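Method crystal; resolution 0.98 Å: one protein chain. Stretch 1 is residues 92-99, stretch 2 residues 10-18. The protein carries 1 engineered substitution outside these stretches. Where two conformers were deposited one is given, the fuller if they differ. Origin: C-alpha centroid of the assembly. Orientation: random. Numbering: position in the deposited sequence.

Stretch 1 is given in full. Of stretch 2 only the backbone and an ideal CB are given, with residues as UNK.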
ATOM      1  N   ALA A  92      15.176  14.523   6.373  1.00  8.29           N
ATOM      2  CA  ALA A  92      15.703  15.892   6.510  1.00  8.65           C
ATOM      3  C   ALA A  92      14.581  16.909   6.716  1.00  8.32           C
ATOM      4  O   ALA A  92      14.812  17.962   7.279  1.00  9.43           O
ATOM      5  CB  ALA A  92      16.529  16.248   5.299  1.00 10.66           C
ATOM      6  N   LYS A  93      13.366  16.570   6.292  1.00  9.40           N
ATOM      7  CA  LYS A  93      12.199  17.385   6.521  0.59 10.22           C
ATOM      8  C   LYS A  93      11.488  17.108   7.814  1.00 11.64           C
ATOM      9  O   LYS A  93      10.553  17.815   8.246  1.00 18.42           O
ATOM     10  CB  LYS A  93      11.109  17.220   5.473  0.59 11.19           C
ATOM     11  CG  LYS A  93      11.669  17.459   4.097  0.59 10.25           C
ATOM     12  CD  LYS A  93      12.377  18.809   3.883  0.59 13.16           C
ATOM     13  CE  LYS A  93      12.610  18.930   2.362  0.59 16.16           C
ATOM     14  NZ  LYS A  93      13.313  20.223   2.129  0.59 20.37           N
ATOM     15  N   GLY A  94      11.888  16.145   8.603  0.50 11.25           N
ATOM     16  CA  GLY A  94      11.089  15.846   9.804  0.50 11.78           C
ATOM     17  C   GLY A  94       9.839  15.074   9.401  0.50 11.23           C
ATOM     18  O   GLY A  94       8.800  15.660   9.311  0.50 12.91           O
ATOM     19  N   CYS A  95       9.941  13.806   9.140  0.50 11.16           N
ATOM     20  CA  CYS A  95       8.753  13.087   8.696  1.00  8.37           C
ATOM     21  C   CYS A  95       9.151  11.623   8.850  1.00  9.54           C
ATOM     22  O   CYS A  95      10.326  11.296   8.835  1.00 17.87           O
ATOM     23  CB  CYS A  95       8.285  13.386   7.293  1.00  9.04           C
ATOM     24  SG  CYS A  95       6.782  12.596   6.746  1.00  9.56           S
ATOM     25  N   ALA A  96       8.196  10.769   9.048  1.00  8.58           N
ATOM     26  CA  ALA A  96       8.369   9.310   9.084  1.00  8.39           C
ATOM     27  C   ALA A  96       7.920   8.725   7.764  1.00  6.63           C
ATOM     28  O   ALA A  96       6.970   9.201   7.157  1.00  6.96           O
ATOM     29  CB  ALA A  96       7.552   8.702  10.215  1.00 10.68           C
ATOM     30  N   ILE A  97       8.610   7.659   7.329  1.00  6.37           N
ATOM     31  CA  ILE A  97       8.261   7.035   6.068  1.00  5.77           C
ATOM     32  C   ILE A  97       8.367   5.513   6.190  1.00  5.66           C
ATOM     33  O   ILE A  97       9.373   4.977   6.671  1.00  6.47           O
ATOM     34  CB  ILE A  97       9.096   7.588   4.921  1.00  6.47           C
ATOM     35  CG1 ILE A  97       8.662   6.969   3.584  1.00  6.91           C
ATOM     36  CG2 ILE A  97      10.593   7.477   5.136  1.00  8.13           C
ATOM     37  CD1 ILE A  97       9.219   7.650   2.341  1.00  9.44           C
ATOM     38  N   PHE A  98       7.304   4.845   5.757  1.00  5.46           N
ATOM     39  CA  PHE A  98       7.239   3.385   5.701  1.00  5.29           C
ATOM     40  C   PHE A  98       7.285   2.942   4.250  1.00  5.35           C
ATOM     41  O   PHE A  98       6.738   3.620   3.379  1.00  6.82           O
ATOM     42  CB  PHE A  98       5.975   2.844   6.359  1.00  5.57           C
ATOM     43  CG  PHE A  98       6.005   2.697   7.870  1.00  5.68           C
ATOM     44  CD1 PHE A  98       6.667   3.588   8.704  1.00  6.29           C
ATOM     45  CD2 PHE A  98       5.330   1.630   8.460  1.00  5.97           C
ATOM     46  CE1 PHE A  98       6.657   3.415  10.080  1.00  6.84           C
ATOM     47  CE2 PHE A  98       5.321   1.463   9.838  1.00  6.79           C
ATOM     48  CZ  PHE A  98       5.971   2.353  10.647  1.00  6.80           C
ATOM     49  N   ALA A  99       7.898   1.789   3.984  1.00  5.10           N
ATOM     50  CA  ALA A  99       7.936   1.201   2.661  1.00  5.09           C
ATOM     51  C   ALA A  99       6.777   0.230   2.485  1.00  4.71           C
ATOM     52  O   ALA A  99       6.644  -0.689   3.291  1.00  5.38           O
ATOM     53  CB  ALA A  99       9.228   0.431   2.424  1.00  5.86           C
ATOM     54  N   UNK A  10       1.522   9.054  18.512  1.00  6.66           N
ATOM     55  CA  UNK A  10       2.616   8.113  18.635  1.00  6.82           C
ATOM     56  C   UNK A  10       2.408   6.920  17.693  1.00  6.86           C
ATOM     57  O   UNK A  10       1.298   6.355  17.664  1.00  8.60           O
ATOM     58  CB  UNK A  10       2.747   7.639  20.084  1.00  6.82           C
ATOM     59  N   UNK A  11       3.426   6.545  16.983  1.00  6.87           N
ATOM     60  CA  UNK A  11       3.401   5.352  16.115  1.00  6.93           C
ATOM     61  C   UNK A  11       4.611   4.497  16.501  1.00  7.45           C
ATOM     62  O   UNK A  11       5.710   4.713  16.000  1.00  8.92           O
ATOM     63  CB  UNK A  11       3.432   5.725  14.631  1.00  6.93           C
ATOM     64  N   UNK A  12       4.408   3.567  17.409  1.00  8.96           N
ATOM     65  CA  UNK A  12       5.531   2.775  17.873  1.00 10.63           C
ATOM     66  C   UNK A  12       6.526   3.629  18.636  1.00 11.46           C
ATOM     67  O   UNK A  12       6.163   4.279  19.612  1.00 13.82           O
ATOM     68  CB  UNK A  12       6.221   2.087  16.694  1.00 10.63           C
ATOM     69  N   UNK A  13       7.767   3.652  18.191  1.00 13.26           N
ATOM     70  CA  UNK A  13       8.818   4.476  18.731  1.00 15.95           C
ATOM     71  C   UNK A  13       8.812   5.879  18.180  1.00 14.93           C
ATOM     72  O   UNK A  13       9.622   6.681  18.620  1.00 23.68           O
ATOM     73  CB  UNK A  13      10.176   3.825  18.463  1.00 15.95           C
ATOM     74  N   UNK A  14       7.975   6.233  17.248  1.00 10.45           N
ATOM     75  CA  UNK A  14       7.909   7.517  16.580  1.00 10.51           C
ATOM     76  C   UNK A  14       6.874   8.428  17.175  1.00  8.76           C
ATOM     77  O   UNK A  14       5.834   7.912  17.622  1.00  9.38           O
ATOM     78  CB  UNK A  14       7.622   7.322  15.090  1.00 10.51           C
ATOM     79  N   UNK A  15       7.068   9.744  17.124  1.00  9.98           N
ATOM     80  CA  UNK A  15       6.052  10.726  17.486  1.00 11.17           C
ATOM     81  C   UNK A  15       5.892  11.378  16.088  0.56 12.29           C
ATOM     82  O   UNK A  15       6.834  11.847  15.407  0.56 16.82           O
ATOM     83  CB  UNK A  15       6.453  11.682  18.611  1.00 11.17           C
ATOM     84  N   UNK A  16       4.638  11.357  15.636  1.00  7.93           N
ATOM     85  CA  UNK A  16       4.283  11.972  14.376  1.00  8.02           C
ATOM     86  C   UNK A  16       3.625  13.321  14.604  1.00  7.66           C
ATOM     87  O   UNK A  16       2.950  13.545  15.594  1.00  8.74           O
ATOM     88  CB  UNK A  16       3.358  11.055  13.574  1.00  8.02           C
ATOM     89  N   UNK A  17       3.792  14.220  13.637  1.00  7.99           N
ATOM     90  CA  UNK A  17       3.405  15.587  13.748  0.51  8.35           C
ATOM     91  C   UNK A  17       1.901  15.843  13.704  1.00  7.76           C
ATOM     92  O   UNK A  17       1.420  16.794  14.302  1.00  9.65           O
ATOM     93  CB  UNK A  17       4.089  16.377  12.631  0.51  8.35           C
ATOM     94  N   UNK A  18       1.176  15.018  12.962  1.00  6.60           N
ATOM     95  CA  UNK A  18      -0.237  15.190  12.761  1.00  6.04           C
ATOM     96  C   UNK A  18      -0.817  13.830  12.344  1.00  5.95           C
ATOM     97  O   UNK A  18      -0.085  12.839  12.273  1.00  6.64           O
ATOM     98  CB  UNK A  18      -0.518  16.274  11.718  1.00  6.04           C
TER

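Position 10 lies in a strand, and its ideal CB has nothing of stretch 1 within 5.5 Å. Stretch 1 sets no demand here, and many side chains would do. Strand geometry suits beta-branched residues among others. The residue is Thr-10, with chi1 in m, and it takes no part in the contact.

Position 11 is also in the strand. Its CA-to-CB bond points toward stretch 1, in the direction of the ring of Phe-98. The ideal CB itself is not within 5.5 Å of anything there, so a short side chain would fall short. A ring offers carbon and no charge, so a longer apolar residue such as leucine, isoleucine or methionine would suit. The residue is Leu-11, with chi1 in t and chi2 in p. Its CD2 lies 3.9 Å from CZ of Phe-98.

Position 12 has phi 66° and psi -123°. It is the second residue of a type II' turn running from 11 to 14. Positive phi favours glycine, whatever the neighbours. The residue is Gly-12, and it makes no contact with stretch 1.

Position 13 is the third residue of the turn, out of reach of stretch 1. Small or polar residues would fit, and the choice is wide. The residue is Ala-13.

Position 14 closes the turn. Its N donates to O of Leu-11 at 3.0 Å, and N of Leu-11 donates to its O at 2.8 Å. The CA-to-CB bond points toward stretch 1, and the ideal CB is 5.1 Å from CB of Ala-96. The ring of Phe-98 lies farther on. The short side chain of Ala-96 leaves a gap that a branched or long apolar residue could bridge; leucine, isoleucine and methionine are all plausible. The residue is Leu-14, with chi1 in m and chi2 in t. Its CD1 is 3.9 Å from CB of Ala-96 and 4.1 Å from CE1 of Phe-98. It meets the ring at the edge, near its plane.

Position 15 is out of reach of stretch 1. Beta-branched or polar residues would suit the strand. The residue is Thr-15, with chi1 in p.

Position 16 points sideways, so a side chain must extend to make contact. Ala-96 offers a methyl group, which calls for an apolar partner of some length. The residue is Leu-16, with chi1 in m and chi2 in t. Its end comes nearer, and CD2 packs 3.6 Å from CB of Ala-96.

Position 17 points toward stretch 1, where the carbonyls of Lys-93 and Gly-94 supply negative partial charge. Only a long side chain could reach them, and lysine, arginine or glutamine would suit. The residue is Lys-17. Its chain runs m, t, t, t and carries NZ to 3.5 Å from O of Gly-94 and 3.9 Å from O of Lys-93. An ideal CB on Gly-94 would sit 2.7 Å from NZ of Lys-17, a clash.

Position 18 is out of reach of stretch 1, which leaves the choice open. The residue is Asn-18, whose ND2 is hydrogen-bonded elsewhere in the structure.

Stretch 2 (10-18) TLGALTLKN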
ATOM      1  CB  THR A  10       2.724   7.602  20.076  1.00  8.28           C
ATOM      2  OG1 THR A  10       3.027   8.743  20.888  1.00  9.16           O
ATOM      3  CG2 THR A  10       3.813   6.550  20.209  1.00  9.79           C
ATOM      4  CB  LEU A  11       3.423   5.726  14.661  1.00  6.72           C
ATOM      5  CG  LEU A  11       3.200   4.545  13.720  1.00  6.99           C
ATOM      6  CD1 LEU A  11       1.768   4.067  13.776  1.00  8.49           C
ATOM      7  CD2 LEU A  11       3.584   4.911  12.297  1.00  8.70           C
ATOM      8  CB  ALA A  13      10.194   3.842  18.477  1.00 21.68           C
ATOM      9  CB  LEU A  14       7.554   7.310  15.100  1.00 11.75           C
ATOM     10  CG  LEU A  14       8.450   6.331  14.343  1.00 14.14           C
ATOM     11  CD1 LEU A  14       7.763   6.029  12.995  1.00 18.35           C
ATOM     12  CD2 LEU A  14       9.870   6.806  14.162  1.00 22.97           C
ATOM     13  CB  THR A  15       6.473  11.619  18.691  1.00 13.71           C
ATOM     14  OG1 THR A  15       7.657  12.308  18.436  1.00 15.33           O
ATOM     15  CG2 THR A  15       6.688  10.698  19.893  1.00 16.33           C
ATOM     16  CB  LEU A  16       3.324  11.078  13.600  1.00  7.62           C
ATOM     17  CG  LEU A  16       3.777   9.616  13.414  1.00  8.25           C
ATOM     18  CD1 LEU A  16       2.746   8.894  12.539  1.00  8.91           C
ATOM     19  CD2 LEU A  16       5.194   9.511  12.821  1.00  9.98           C
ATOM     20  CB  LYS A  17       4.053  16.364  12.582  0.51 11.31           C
ATOM     21  CG  LYS A  17       5.548  16.496  12.899  0.51 14.14           C
ATOM     22  CD  LYS A  17       6.254  17.617  12.264  0.51 16.74           C
ATOM     23  CE  LYS A  17       7.770  17.544  12.525  0.51 24.67           C
ATOM     24  NZ  LYS A  17       8.483  18.372  11.526  0.51 25.41           N
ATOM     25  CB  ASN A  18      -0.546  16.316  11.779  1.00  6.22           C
ATOM     26  CG  ASN A  18       0.052  16.044  10.409  1.00  6.18           C
ATOM     27  OD1 ASN A  18      -0.178  14.977   9.842  1.00  6.40           O
ATOM     28  ND2 ASN A  18       0.774  17.003   9.873  1.00  8.24           N
TER
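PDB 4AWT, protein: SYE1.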